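Local atomic coordinates of flagellar basal body protein (Helicobacter pylori, PDB entry 5NPY), a protein that probably builds part of the flagellar hook, the curved tubular joint that transmits motor rotation to the filament of the bacterium. Residues I229-N234 with Y377-S382. Sequence-based numbering, arbitrary orientation.
Sequences INALAN and YYMTNS. With 144 (tris-hydroxymethyl-methyl-ammonium), chain B.
A231 and N230, in the loop after helix 221-226, pack against the C-terminal end of strand 370-381, where T380 and N381 form a classic beta bulge opposite T397 of strand 396-406. The methyl CB of A231 sits 3.6 Å from CE of M379 and 3.9 Å from C of T380, touching both the tip of a side chain and the backbone of the bulge. M379 reaches the loop by a chain extended to SD and then bent (chi3 100°), which carries CE to within 3.6 Å of CA of A231 as well. Next to this apolar contact, ND2 of N230 donates a nearly straight hydrogen bond to OG of S382 (3.0 Å, 170°), and OG lies almost in the amide plane. NE2 of Q227 bonds to O of M379 and to O of A231, joining the two backbones, while D228 accepts from the backbone N of N230 through OD2 and from that of S382 through OD1. The CA-CB bonds of T380 and N381 point away from the loop: N381 OD1 meets R393 NE, and T380 OG1, also bonded to T397, donates to hydroxyl O3 of the bound tris-hydroxymethyl-methyl-ammonium at 2.9 Å.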
loop_
_atom_site.group_PDB
_atom_site.type_symbol
_atom_site.label_atom_id
_atom_site.label_comp_id
_atom_site.label_asym_id
_atom_site.label_seq_id
_atom_site.Cartn_x
_atom_site.Cartn_y
_atom_site.Cartn_z
ATOM N N ILE A 229 18.509 -23.794 -5.602
ATOM C CA ILE A 229 17.969 -24.724 -6.595
ATOM C C ILE A 229 16.527 -25.144 -6.263
ATOM O O ILE A 229 15.769 -25.516 -7.166
ATOM C CB ILE A 229 18.911 -25.939 -6.727
ATOM C CG1 ILE A 229 18.591 -26.744 -7.981
ATOM C CG2 ILE A 229 18.855 -26.839 -5.481
ATOM C CD1 ILE A 229 19.569 -27.858 -8.234
ATOM N N ASN A 230 16.122 -25.096 -4.978
ATOM C CA ASN A 230 14.726 -25.319 -4.588
ATOM C C ASN A 230 13.822 -24.135 -4.919
ATOM O O ASN A 230 12.592 -24.290 -4.874
ATOM C CB ASN A 230 14.617 -25.613 -3.085
ATOM C CG ASN A 230 13.261 -26.215 -2.696
ATOM O OD1 ASN A 230 12.876 -27.283 -3.216
ATOM N ND2 ASN A 230 12.561 -25.581 -1.775
ATOM N N ALA A 231 14.393 -22.963 -5.217
ATOM C CA ALA A 231 13.625 -21.793 -5.667
ATOM C C ALA A 231 13.510 -21.775 -7.187
ATOM O O ALA A 231 13.725 -20.751 -7.846
ATOM C CB ALA A 231 14.257 -20.498 -5.152
ATOM N N LEU A 232 13.159 -22.934 -7.746
ATOM C CA LEU A 232 13.114 -23.126 -9.189
ATOM C C LEU A 232 11.974 -24.068 -9.562
ATOM O O LEU A 232 11.374 -24.731 -8.711
ATOM C CB LEU A 232 14.436 -23.689 -9.709
ATOM C CG LEU A 232 15.653 -22.759 -9.644
ATOM C CD1 LEU A 232 16.874 -23.577 -9.925
ATOM C CD2 LEU A 232 15.517 -21.617 -10.649
ATOM N N ALA A 233 11.703 -24.143 -10.866
ATOM C CA ALA A 233 10.764 -25.108 -11.420
ATOM C C ALA A 233 11.228 -25.450 -12.827
ATOM O O ALA A 233 11.929 -24.660 -13.467
ATOM C CB ALA A 233 9.320 -24.564 -11.425
ATOM N N ASN A 234 10.817 -26.630 -13.319
ATOM C CA ASN A 234 11.193 -27.039 -14.665
ATOM C C ASN A 234 10.210 -26.486 -15.702
ATOM O O ASN A 234 9.305 -25.712 -15.396
ATOM C CB ASN A 234 11.318 -28.562 -14.783
ATOM C CG ASN A 234 10.013 -29.313 -14.510
ATOM O OD1 ASN A 234 8.907 -28.807 -14.712
ATOM N ND2 ASN A 234 10.156 -30.554 -14.055
ATOM N N TYR A 377 8.864 -9.481 -8.937
ATOM C CA TYR A 377 9.451 -10.245 -7.836
ATOM C C TYR A 377 9.993 -11.564 -8.371
ATOM O O TYR A 377 9.297 -12.285 -9.106
ATOM C CB TYR A 377 8.399 -10.519 -6.736
ATOM C CG TYR A 377 7.626 -9.290 -6.230
ATOM C CD1 TYR A 377 7.811 -8.809 -4.928
ATOM C CD2 TYR A 377 6.699 -8.622 -7.051
ATOM C CE1 TYR A 377 7.110 -7.681 -4.454
ATOM C CE2 TYR A 377 5.989 -7.523 -6.583
ATOM C CZ TYR A 377 6.206 -7.043 -5.281
ATOM O OH TYR A 377 5.518 -5.931 -4.806
ATOM N N TYR A 378 11.227 -11.888 -7.996
ATOM C CA TYR A 378 11.871 -13.132 -8.388
ATOM C C TYR A 378 12.368 -13.805 -7.123
ATOM O O TYR A 378 13.099 -13.182 -6.348
ATOM C CB TYR A 378 13.031 -12.880 -9.350
ATOM C CG TYR A 378 12.691 -11.988 -10.535
ATOM C CD1 TYR A 378 12.942 -10.620 -10.506
ATOM C CD2 TYR A 378 12.139 -12.515 -11.680
ATOM C CE1 TYR A 378 12.629 -9.797 -11.594
ATOM C CE2 TYR A 378 11.813 -11.712 -12.756
ATOM C CZ TYR A 378 12.060 -10.358 -12.706
ATOM O OH TYR A 378 11.737 -9.572 -13.779
ATOM N N MET A 379 11.983 -15.070 -6.907
ATOM C CA MET A 379 12.365 -15.788 -5.685
ATOM C C MET A 379 13.760 -16.368 -5.802
ATOM O O MET A 379 14.090 -17.025 -6.790
ATOM C CB MET A 379 11.397 -16.914 -5.357
ATOM C CG MET A 379 11.593 -17.468 -3.947
ATOM S SD MET A 379 10.204 -18.585 -3.547
ATOM C CE MET A 379 10.951 -20.169 -3.833
ATOM N N THR A 380 14.566 -16.162 -4.770
ATOM C CA THR A 380 15.976 -16.503 -4.840
ATOM C C THR A 380 16.401 -17.521 -3.805
ATOM O O THR A 380 17.430 -18.178 -3.999
ATOM C CB THR A 380 16.845 -15.240 -4.659
ATOM O OG1 THR A 380 16.523 -14.624 -3.392
ATOM C CG2 THR A 380 16.587 -14.238 -5.783
ATOM N N ASN A 381 15.665 -17.648 -2.713
ATOM C CA ASN A 381 16.033 -18.519 -1.617
ATOM C C ASN A 381 14.769 -19.036 -0.954
ATOM O O ASN A 381 13.841 -18.264 -0.701
ATOM C CB ASN A 381 16.892 -17.803 -0.564
ATOM C CG ASN A 381 17.562 -18.771 0.370
ATOM O OD1 ASN A 381 18.475 -19.488 -0.025
ATOM N ND2 ASN A 381 17.087 -18.830 1.603
ATOM N N SER A 382 14.742 -20.328 -0.657
ATOM C CA SER A 382 13.585 -20.899 0.017
ATOM C C SER A 382 13.964 -21.293 1.441
ATOM O O SER A 382 15.126 -21.611 1.728
ATOM C CB SER A 382 13.041 -22.102 -0.760
ATOM O OG SER A 382 13.884 -23.213 -0.569
HETATM C C1 144 B . 21.428 -13.411 -0.992
HETATM N N 144 B . 20.429 -13.729 -2.013
HETATM C C2 144 B . 21.031 -14.574 -3.045
HETATM O O2 144 B . 21.800 -13.862 -3.984
HETATM C C3 144 B . 19.932 -12.504 -2.628
HETATM O O3 144 B . 18.698 -12.736 -3.269
HETATM C C4 144 B . 19.262 -14.455 -1.485
HETATM O O4 144 B . 19.250 -14.828 -0.125
#